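Local coordinates for hypothetical protein (Mus musculus, PDB 1VKB) that probably acts as a gamma-glutamylamine cyclotransferase, releasing 5-oxoproline from gamma-glutamyl amines, at residues A14-Y19 / Q85-L90. Sequence-based numbering, arbitrary orientation.
Sequences AHIFVY and QMLRFL. With FMT (formic acid), chain C.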
ATOM      1  N   ALA A  14       1.263  15.572   1.603  1.00 15.85           N
ATOM      2  CA  ALA A  14       2.187  14.547   1.130  1.00 12.19           C
ATOM      3  C   ALA A  14       1.493  13.549   0.242  1.00 12.80           C
ATOM      4  O   ALA A  14       0.392  13.079   0.572  1.00 16.10           O
ATOM      5  CB  ALA A  14       2.765  13.803   2.305  1.00 13.50           C
ATOM      6  N   HIS A  15       2.162  13.147  -0.831  1.00 13.66           N
ATOM      7  CA  HIS A  15       1.659  12.098  -1.685  1.00 12.22           C
ATOM      8  C   HIS A  15       1.983  10.731  -1.116  1.00 14.53           C
ATOM      9  O   HIS A  15       3.103  10.507  -0.669  1.00 14.27           O
ATOM     10  CB  HIS A  15       2.233  12.206  -3.093  1.00 12.95           C
ATOM     11  CG  HIS A  15       1.616  13.314  -3.911  1.00 20.01           C
ATOM     12  ND1 HIS A  15       2.362  14.254  -4.587  1.00 26.03           N
ATOM     13  CD2 HIS A  15       0.323  13.641  -4.126  1.00 18.60           C
ATOM     14  CE1 HIS A  15       1.553  15.108  -5.200  1.00 21.91           C
ATOM     15  NE2 HIS A  15       0.306  14.761  -4.927  1.00 22.31           N
ATOM     16  N   ILE A  16       0.981   9.854  -1.119  1.00 14.96           N
ATOM     17  CA  ILE A  16       1.149   8.458  -0.788  1.00 14.88           C
ATOM     18  C   ILE A  16       0.615   7.595  -1.899  1.00 15.02           C
ATOM     19  O   ILE A  16      -0.241   8.027  -2.690  1.00 15.55           O
ATOM     20  CB  ILE A  16       0.472   8.081   0.560  1.00 16.71           C
ATOM     21  CG1 ILE A  16      -1.082   8.094   0.489  1.00 16.89           C
ATOM     22  CG2 ILE A  16       0.968   8.978   1.736  1.00 17.58           C
ATOM     23  CD1 ILE A  16      -1.657   7.477   1.720  1.00 19.25           C
ATOM     24  N   PHE A  17       1.112   6.367  -1.944  1.00 13.53           N
ATOM     25  CA  PHE A  17       0.685   5.378  -2.914  1.00 14.13           C
ATOM     26  C   PHE A  17       0.308   4.129  -2.126  1.00 15.71           C
ATOM     27  O   PHE A  17       1.112   3.602  -1.388  1.00 15.49           O
ATOM     28  CB  PHE A  17       1.825   5.099  -3.856  1.00 13.39           C
ATOM     29  CG  PHE A  17       1.601   3.965  -4.820  1.00 13.80           C
ATOM     30  CD1 PHE A  17       0.910   4.157  -6.003  1.00 19.57           C
ATOM     31  CD2 PHE A  17       2.170   2.737  -4.577  1.00 16.77           C
ATOM     32  CE1 PHE A  17       0.775   3.099  -6.913  1.00 16.16           C
ATOM     33  CE2 PHE A  17       2.025   1.703  -5.486  1.00 18.45           C
ATOM     34  CZ  PHE A  17       1.358   1.897  -6.635  1.00 16.08           C
ATOM     35  N   VAL A  18      -0.943   3.733  -2.274  1.00 14.85           N
ATOM     36  CA  VAL A  18      -1.521   2.569  -1.612  1.00 13.88           C
ATOM     37  C   VAL A  18      -1.816   1.477  -2.634  1.00 14.85           C
ATOM     38  O   VAL A  18      -2.327   1.722  -3.738  1.00 14.75           O
ATOM     39  CB  VAL A  18      -2.741   2.923  -0.743  1.00 14.72           C
ATOM     40  CG1 VAL A  18      -2.300   3.887   0.365  1.00 16.31           C
ATOM     41  CG2 VAL A  18      -3.895   3.461  -1.520  1.00 14.86           C
ATOM     42  N   TYR A  19      -1.437   0.270  -2.260  1.00 15.11           N
ATOM     43  CA  TYR A  19      -1.509  -0.895  -3.152  1.00 14.82           C
ATOM     44  C   TYR A  19      -2.381  -1.996  -2.573  1.00 16.41           C
ATOM     45  O   TYR A  19      -2.694  -2.936  -3.279  1.00 15.30           O
ATOM     46  CB  TYR A  19      -0.105  -1.458  -3.412  1.00 15.88           C
ATOM     47  CG  TYR A  19       0.605  -1.838  -2.143  1.00 11.27           C
ATOM     48  CD1 TYR A  19       0.399  -3.077  -1.548  1.00 14.91           C
ATOM     49  CD2 TYR A  19       1.488  -0.946  -1.538  1.00 14.66           C
ATOM     50  CE1 TYR A  19       1.016  -3.389  -0.364  1.00 13.53           C
ATOM     51  CE2 TYR A  19       2.079  -1.238  -0.363  1.00 14.72           C
ATOM     52  CZ  TYR A  19       1.846  -2.487   0.227  1.00 14.36           C
ATOM     53  OH  TYR A  19       2.468  -2.834   1.407  1.00 15.84           O
ATOM     54  N   GLN A  85      -1.855  14.824   9.527  1.00 16.11           N
ATOM     55  CA  GLN A  85      -2.644  14.038  10.507  1.00 17.40           C
ATOM     56  C   GLN A  85      -2.937  12.665   9.949  1.00 17.18           C
ATOM     57  O   GLN A  85      -2.823  11.660  10.642  1.00 14.15           O
ATOM     58  CB  GLN A  85      -3.960  14.727  10.828  1.00 18.00           C
ATOM     59  CG  GLN A  85      -4.824  13.970  11.866  1.00 22.48           C
ATOM     60  CD  GLN A  85      -6.180  14.623  12.127  1.00 25.02           C
ATOM     61  OE1 GLN A  85      -6.529  15.652  11.527  1.00 24.94           O
ATOM     62  NE2 GLN A  85      -6.959  14.010  13.034  1.00 24.88           N
ATOM     63  N   MET A  86      -3.396  12.624   8.709  1.00 17.09           N
ATOM     64  CA  MET A  86      -3.691  11.360   8.036  1.00 14.24           C
ATOM     65  C   MET A  86      -2.412  10.539   7.868  1.00 15.46           C
ATOM     66  O   MET A  86      -2.433   9.324   8.036  1.00 13.69           O
ATOM     67  CB  MET A  86      -4.315  11.622   6.672  1.00 14.37           C
ATOM     68  CG  MET A  86      -4.604  10.348   5.857  1.00 17.12           C
ATOM     69  SD  MET A  86      -5.756   9.172   6.617  1.00 19.92           S
ATOM     70  CE  MET A  86      -7.294  10.057   6.441  1.00 20.66           C
ATOM     71  N   LEU A  87      -1.315  11.177   7.488  1.00 13.54           N
ATOM     72  CA  LEU A  87      -0.037  10.438   7.374  1.00 14.85           C
ATOM     73  C   LEU A  87       0.356   9.766   8.693  1.00 15.09           C
ATOM     74  O   LEU A  87       0.768   8.562   8.731  1.00 15.86           O
ATOM     75  CB  LEU A  87       1.086  11.373   6.872  1.00 15.49           C
ATOM     76  CG  LEU A  87       2.390  10.725   6.450  1.00 18.94           C
ATOM     77  CD1 LEU A  87       2.164   9.748   5.295  1.00 21.37           C
ATOM     78  CD2 LEU A  87       3.382  11.847   6.065  1.00 19.08           C
ATOM     79  N   ARG A  88       0.264  10.522   9.784  1.00 15.45           N
ATOM     80  CA  ARG A  88       0.588   9.918  11.086  1.00 13.89           C
ATOM     81  C   ARG A  88      -0.441   8.835  11.491  1.00 15.57           C
ATOM     82  O   ARG A  88      -0.107   7.862  12.176  1.00 17.73           O
ATOM     83  CB  ARG A  88       0.670  10.975  12.151  1.00 16.71           C
ATOM     84  CG  ARG A  88       1.852  11.903  11.945  1.00 18.93           C
ATOM     85  CD  ARG A  88       1.947  13.041  12.922  1.00 25.45           C
ATOM     86  NE  ARG A  88       1.557  12.692  14.295  1.00 33.81           N
ATOM     87  CZ  ARG A  88       2.334  12.108  15.189  1.00 28.68           C
ATOM     88  NH1 ARG A  88       3.576  11.759  14.903  1.00 32.84           N
ATOM     89  NH2 ARG A  88       1.860  11.855  16.397  1.00 31.20           N
ATOM     90  N   PHE A  89      -1.688   9.029  11.114  1.00 14.78           N
ATOM     91  CA  PHE A  89      -2.737   7.994  11.411  1.00 13.27           C
ATOM     92  C   PHE A  89      -2.375   6.691  10.681  1.00 15.52           C
ATOM     93  O   PHE A  89      -2.420   5.612  11.280  1.00 15.23           O
ATOM     94  CB  PHE A  89      -4.146   8.435  11.044  1.00 13.15           C
ATOM     95  CG  PHE A  89      -5.094   7.275  11.016  1.00 16.50           C
ATOM     96  CD1 PHE A  89      -5.616   6.784  12.189  1.00 25.29           C
ATOM     97  CD2 PHE A  89      -5.321   6.593   9.844  1.00 22.89           C
ATOM     98  CE1 PHE A  89      -6.445   5.643  12.178  1.00 25.83           C
ATOM     99  CE2 PHE A  89      -6.118   5.476   9.828  1.00 23.71           C
ATOM    100  CZ  PHE A  89      -6.673   5.005  11.000  1.00 19.24           C
ATOM    101  N   LEU A  90      -2.029   6.797   9.396  1.00 13.76           N
ATOM    102  CA  LEU A  90      -1.685   5.638   8.603  1.00 14.66           C
ATOM    103  C   LEU A  90      -0.428   4.951   9.124  1.00 14.34           C
ATOM    104  O   LEU A  90      -0.347   3.699   9.109  1.00 14.61           O
ATOM    105  CB  LEU A  90      -1.584   5.988   7.119  1.00 14.18           C
ATOM    106  CG  LEU A  90      -2.874   6.397   6.424  1.00 16.32           C
ATOM    107  CD1 LEU A  90      -2.674   6.864   4.992  1.00 17.37           C
ATOM    108  CD2 LEU A  90      -3.951   5.264   6.488  1.00 20.71           C
TER
HETATM  109  C   FMT C 151      -1.515  -0.316   1.466  1.00 23.38           C
HETATM  110  O1  FMT C 151      -0.861   0.264   0.572  1.00 14.11           O
HETATM  111  O2  FMT C 151      -2.721  -0.677   1.455  1.00 18.95           O
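I16 meets two leucines of helix 84-93 with separate branches, and the contact between strand 14-18 and this helix is wholly apolar. I16 CG2 lies 3.8 Å from L87 CD1, the two side chains lying alongside and pointing opposite ways. I16 CD1 reaches L90 CD1 at 3.5 Å, tighter than usual for two methyls. With CG1 between the backbone N and the carbonyl carbon (chi1 70°), the I16 branches part, and the extended second torsion carries CD1 on to L90. A14 adds a looser touch at the strand's start, CB to L87 CD2 at 4.3 Å. The segment axes approach to 10.1 Å at 36°, so side chains alone bridge the gap. I16 also packs on M32 of helix 30-33, and L90 on L22 and Y127.

Polar contacts gather at the strand's end, around a formic acid molecule probably carried over from crystallisation. Y19 N donates to FMT O1 over 2.9 Å at a fairly straight 162°, and L22 N also bonds the ligand. The same O1 sits 3.3 Å above one face of the Y19 ring, offset toward its rim, while Y19 OH is hydrogen-bonded to L65 N and Y127 O. An alanine here would strip that face from beside FMT O1 and would probably leave L65 N and Y127 O without their hydroxyl partner.

Methyl packing thus joins helix to strand, whereas the N-H groups of Y19 and L22, in the loop that follows, hold the ligand, consistent with the Tyr-Gly-x-Leu loop of gamma-glutamyl cyclotransferases, which probably receives a substrate carboxylate there.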